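Local coordinates for uncharacterized protein (Trypanosoma congolense, PDB 4E40) that probably serves as a cell-surface receptor that captures haptoglobin-hemoglobin, a source of heme for the parasite, through an elongated helical bundle, at residues A18-S29 with G133-L144. Numbering follows the deposited sequence.
Sequences ACELRAQLAGVS and GDASAVKVSNLL. Unlike the reference sequence in segment 133-144: Ala137 (reference Val).
Leu25 and Val140 illustrate how two antiparallel helices mesh by exchanging knobs. Val140 drops into the hollow formed by Ala18, Leu21, Arg22 and Leu25, its CG1 turned to the Ala18 carbonyl and Arg22 CB while CG2 lies 3.6 Å from Leu25 CD1. The two side chains cross at about a right angle. Leu25 answers as a knob among Gly133, Ser136, Ala137 and Val140: its CB rests 3.8 Å from Ala137 CB, and CD2 leans on Ser136 OG, a hydroxyl already bonded to the Asn132 carbonyl. Gly133, lacking a side chain, brings its CA to 4.1 Å from Val28 CB and to 4.9 Å from Leu25 CA.

Arg22 is the third knob, set among Ala137, Val140, Ser141 and Leu144. Bends at chi2 (-100°) and chi3 fold its chain over this hollow, and Leu144 CD1 sits over the centre of one guanidinium face, 3.8 Å from Arg22 CZ. At the edge, NH1 donates in plane to Ser141 OG (2.8 Å, N-H...O 159°), which in turn donates a hydrogen bond to Ala137 O from above the carbonyl plane, on the face opposite the Ser141 N bond. A water links NH1 to Ser141 O. Beyond the tight packing, another water joins Leu25 O, Ser29 N and Asp134 OD1; Lys130 pairs with the same aspartate.

Helices 172-180 and 192-246 cover Leu25 further, and Cys19 is tied to Cys162. The axes of 18-26 and 133-144 approach to 8.3 Å, their directions 156° apart; this reciprocal knobs-into-holes packing is characteristic of an antiparallel helical bundle, here near one end of the elongated receptor.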
loop_
_atom_site.group_PDB
_atom_site.type_symbol
_atom_site.label_atom_id
_atom_site.label_comp_id
_atom_site.label_asym_id
_atom_site.label_seq_id
_atom_site.Cartn_x
_atom_site.Cartn_y
_atom_site.Cartn_z
ATOM N N ALA A 18 4.566 -22.816 -24.546
ATOM C CA ALA A 18 4.371 -21.434 -25.064
ATOM C C ALA A 18 2.913 -21.031 -24.955
ATOM O O ALA A 18 2.636 -19.870 -24.636
ATOM C CB ALA A 18 4.868 -21.334 -26.508
ATOM N N CYS A 19 1.988 -21.976 -25.154
ATOM C CA CYS A 19 0.528 -21.696 -24.983
ATOM C C CYS A 19 0.265 -21.252 -23.556
ATOM O O CYS A 19 -0.369 -20.208 -23.316
ATOM C CB CYS A 19 -0.248 -22.996 -25.277
ATOM S SG CYS A 19 -1.985 -22.573 -25.564
ATOM N N GLU A 20 0.806 -22.027 -22.585
ATOM C CA GLU A 20 0.619 -21.655 -21.163
ATOM C C GLU A 20 1.289 -20.309 -20.862
ATOM O O GLU A 20 0.741 -19.489 -20.122
ATOM C CB GLU A 20 1.138 -22.739 -20.211
ATOM C CG GLU A 20 0.982 -22.390 -18.714
ATOM C CD GLU A 20 -0.439 -22.015 -18.330
ATOM O OE1 GLU A 20 -1.390 -22.384 -19.078
ATOM O OE2 GLU A 20 -0.637 -21.329 -17.300
ATOM N N LEU A 21 2.503 -20.100 -21.361
ATOM C CA LEU A 21 3.195 -18.829 -21.133
ATOM C C LEU A 21 2.357 -17.654 -21.666
ATOM O O LEU A 21 2.255 -16.621 -21.000
ATOM C CB LEU A 21 4.556 -18.815 -21.826
ATOM C CG LEU A 21 5.405 -17.545 -21.735
ATOM C CD1 LEU A 21 5.662 -17.133 -20.275
ATOM C CD2 LEU A 21 6.722 -17.625 -22.505
ATOM N N ARG A 22 1.814 -17.809 -22.878
ATOM C CA ARG A 22 1.013 -16.711 -23.443
ATOM C C ARG A 22 -0.182 -16.409 -22.535
ATOM O O ARG A 22 -0.492 -15.212 -22.327
ATOM C CB ARG A 22 0.529 -17.100 -24.854
ATOM C CG ARG A 22 -0.092 -15.913 -25.613
ATOM C CD ARG A 22 -1.640 -15.980 -25.556
ATOM N NE ARG A 22 -2.176 -17.217 -26.125
ATOM C CZ ARG A 22 -2.287 -17.513 -27.444
ATOM N NH1 ARG A 22 -1.916 -16.643 -28.395
ATOM N NH2 ARG A 22 -2.771 -18.694 -27.830
ATOM N N ALA A 23 -0.857 -17.433 -22.030
ATOM C CA ALA A 23 -2.007 -17.231 -21.117
ATOM C C ALA A 23 -1.584 -16.518 -19.836
ATOM O O ALA A 23 -2.302 -15.623 -19.355
ATOM C CB ALA A 23 -2.724 -18.523 -20.782
ATOM N N GLN A 24 -0.365 -16.836 -19.349
ATOM C CA GLN A 24 0.137 -16.112 -18.146
ATOM C C GLN A 24 0.449 -14.640 -18.454
ATOM O O GLN A 24 0.103 -13.753 -17.686
ATOM C CB GLN A 24 1.426 -16.744 -17.611
ATOM C CG GLN A 24 1.279 -18.191 -17.160
ATOM C CD GLN A 24 1.016 -18.400 -15.736
ATOM O OE1 GLN A 24 0.057 -19.137 -15.388
ATOM N NE2 GLN A 24 1.656 -17.641 -14.907
ATOM N N LEU A 25 1.133 -14.370 -19.585
ATOM C CA LEU A 25 1.509 -13.006 -19.944
ATOM C C LEU A 25 0.219 -12.195 -20.112
ATOM O O LEU A 25 0.160 -11.052 -19.630
ATOM C CB LEU A 25 2.329 -13.003 -21.254
ATOM C CG LEU A 25 3.738 -13.649 -21.018
ATOM C CD1 LEU A 25 4.358 -13.948 -22.388
ATOM C CD2 LEU A 25 4.664 -12.784 -20.160
ATOM N N ALA A 26 -0.784 -12.807 -20.772
ATOM C CA ALA A 26 -2.101 -12.135 -21.002
ATOM C C ALA A 26 -2.774 -11.809 -19.677
ATOM O O ALA A 26 -3.547 -10.826 -19.596
ATOM C CB ALA A 26 -3.023 -13.010 -21.841
ATOM N N GLY A 27 -2.511 -12.597 -18.647
ATOM C CA GLY A 27 -3.147 -12.370 -17.358
ATOM C C GLY A 27 -2.359 -11.461 -16.410
ATOM O O GLY A 27 -2.830 -11.195 -15.329
ATOM N N VAL A 28 -1.218 -10.911 -16.827
ATOM C CA VAL A 28 -0.449 -10.009 -15.970
ATOM C C VAL A 28 -1.224 -8.699 -15.723
ATOM O O VAL A 28 -1.189 -8.190 -14.598
ATOM C CB VAL A 28 0.933 -9.689 -16.606
ATOM C CG1 VAL A 28 1.609 -8.525 -15.851
ATOM C CG2 VAL A 28 1.788 -10.990 -16.549
ATOM N N SER A 29 -1.940 -8.223 -16.739
ATOM C CA SER A 29 -2.688 -6.961 -16.558
ATOM C C SER A 29 -3.707 -7.109 -15.409
ATOM O O SER A 29 -3.730 -6.295 -14.466
ATOM C CB SER A 29 -3.386 -6.597 -17.868
ATOM O OG SER A 29 -4.098 -5.376 -17.705
ATOM N N GLY A 133 3.569 -7.089 -19.854
ATOM C CA GLY A 133 2.787 -8.319 -20.045
ATOM C C GLY A 133 1.968 -8.289 -21.306
ATOM O O GLY A 133 2.035 -9.263 -22.077
ATOM N N ASP A 134 1.335 -7.163 -21.605
ATOM C CA ASP A 134 0.557 -7.073 -22.866
ATOM C C ASP A 134 1.460 -7.157 -24.078
ATOM O O ASP A 134 1.171 -7.892 -25.040
ATOM C CB ASP A 134 -0.222 -5.762 -22.897
ATOM C CG ASP A 134 -1.386 -5.754 -21.967
ATOM O OD1 ASP A 134 -1.786 -6.788 -21.381
ATOM O OD2 ASP A 134 -1.956 -4.638 -21.770
ATOM N N ALA A 135 2.594 -6.462 -24.025
ATOM C CA ALA A 135 3.469 -6.406 -25.204
ATOM C C ALA A 135 4.096 -7.752 -25.442
ATOM O O ALA A 135 4.203 -8.181 -26.593
ATOM C CB ALA A 135 4.573 -5.375 -25.011
ATOM N N SER A 136 4.609 -8.364 -24.381
ATOM C CA SER A 136 5.211 -9.687 -24.596
ATOM C C SER A 136 4.173 -10.750 -24.934
ATOM O O SER A 136 4.498 -11.679 -25.693
ATOM C CB SER A 136 6.147 -10.056 -23.439
ATOM O OG SER A 136 5.405 -10.227 -22.251
ATOM N N ALA A 137 2.925 -10.626 -24.495
ATOM C CA ALA A 137 1.907 -11.589 -24.897
ATOM C C ALA A 137 1.702 -11.539 -26.401
ATOM O O ALA A 137 1.528 -12.594 -27.006
ATOM C CB ALA A 137 0.546 -11.307 -24.164
ATOM N N VAL A 138 1.712 -10.326 -26.962
ATOM C CA VAL A 138 1.613 -10.188 -28.457
ATOM C C VAL A 138 2.726 -10.936 -29.103
ATOM O O VAL A 138 2.513 -11.722 -30.071
ATOM C CB VAL A 138 1.699 -8.719 -28.898
ATOM C CG1 VAL A 138 1.785 -8.651 -30.422
ATOM C CG2 VAL A 138 0.461 -8.003 -28.425
ATOM N N LYS A 139 3.951 -10.815 -28.611
ATOM C CA LYS A 139 5.051 -11.520 -29.273
ATOM C C LYS A 139 5.028 -13.062 -29.175
ATOM O O LYS A 139 5.392 -13.786 -30.120
ATOM C CB LYS A 139 6.385 -11.018 -28.768
ATOM C CG LYS A 139 6.565 -9.532 -29.035
ATOM C CD LYS A 139 7.974 -9.071 -28.761
ATOM C CE LYS A 139 8.141 -7.580 -29.075
ATOM N NZ LYS A 139 9.582 -7.252 -29.244
ATOM N N VAL A 140 4.603 -13.558 -28.011
ATOM C CA VAL A 140 4.442 -14.983 -27.849
ATOM C C VAL A 140 3.252 -15.459 -28.693
ATOM O O VAL A 140 3.297 -16.560 -29.233
ATOM C CB VAL A 140 4.323 -15.419 -26.342
ATOM C CG1 VAL A 140 4.060 -16.938 -26.200
ATOM C CG2 VAL A 140 5.624 -15.010 -25.638
ATOM N N SER A 141 2.181 -14.660 -28.798
ATOM C CA SER A 141 1.051 -15.044 -29.653
ATOM C C SER A 141 1.528 -15.147 -31.094
ATOM O O SER A 141 1.081 -16.063 -31.824
ATOM C CB SER A 141 -0.101 -14.035 -29.586
ATOM O OG SER A 141 -0.723 -14.072 -28.314
ATOM N N ASN A 142 2.415 -14.231 -31.519
ATOM C CA ASN A 142 2.954 -14.300 -32.894
ATOM C C ASN A 142 3.709 -15.586 -33.116
ATOM O O ASN A 142 3.597 -16.213 -34.199
ATOM C CB ASN A 142 3.817 -13.100 -33.258
ATOM C CG ASN A 142 3.039 -11.822 -33.286
ATOM O OD1 ASN A 142 1.788 -11.828 -33.348
ATOM N ND2 ASN A 142 3.758 -10.687 -33.248
ATOM N N LEU A 143 4.519 -15.970 -32.120
ATOM C CA LEU A 143 5.294 -17.193 -32.173
ATOM C C LEU A 143 4.382 -18.408 -32.304
ATOM O O LEU A 143 4.645 -19.305 -33.129
ATOM C CB LEU A 143 6.211 -17.288 -30.923
ATOM C CG LEU A 143 7.072 -18.531 -30.834
ATOM C CD1 LEU A 143 8.236 -18.510 -31.835
ATOM C CD2 LEU A 143 7.600 -18.687 -29.385
ATOM N N LEU A 144 3.269 -18.417 -31.578
ATOM C CA LEU A 144 2.312 -19.524 -31.659
ATOM C C LEU A 144 1.550 -19.545 -33.007
ATOM O O LEU A 144 1.319 -20.628 -33.535
ATOM C CB LEU A 144 1.338 -19.430 -30.489
ATOM C CG LEU A 144 1.932 -19.835 -29.123
ATOM C CD1 LEU A 144 1.049 -19.291 -28.014
ATOM C CD2 LEU A 144 1.896 -21.374 -29.079
HETATM O O HOH W 1 -1.525 -16.995 -31.372
HETATM O O HOH W 2 -0.918 -8.488 -19.403
HETATM O O HOH W 3 -4.032 -8.948 -21.357
#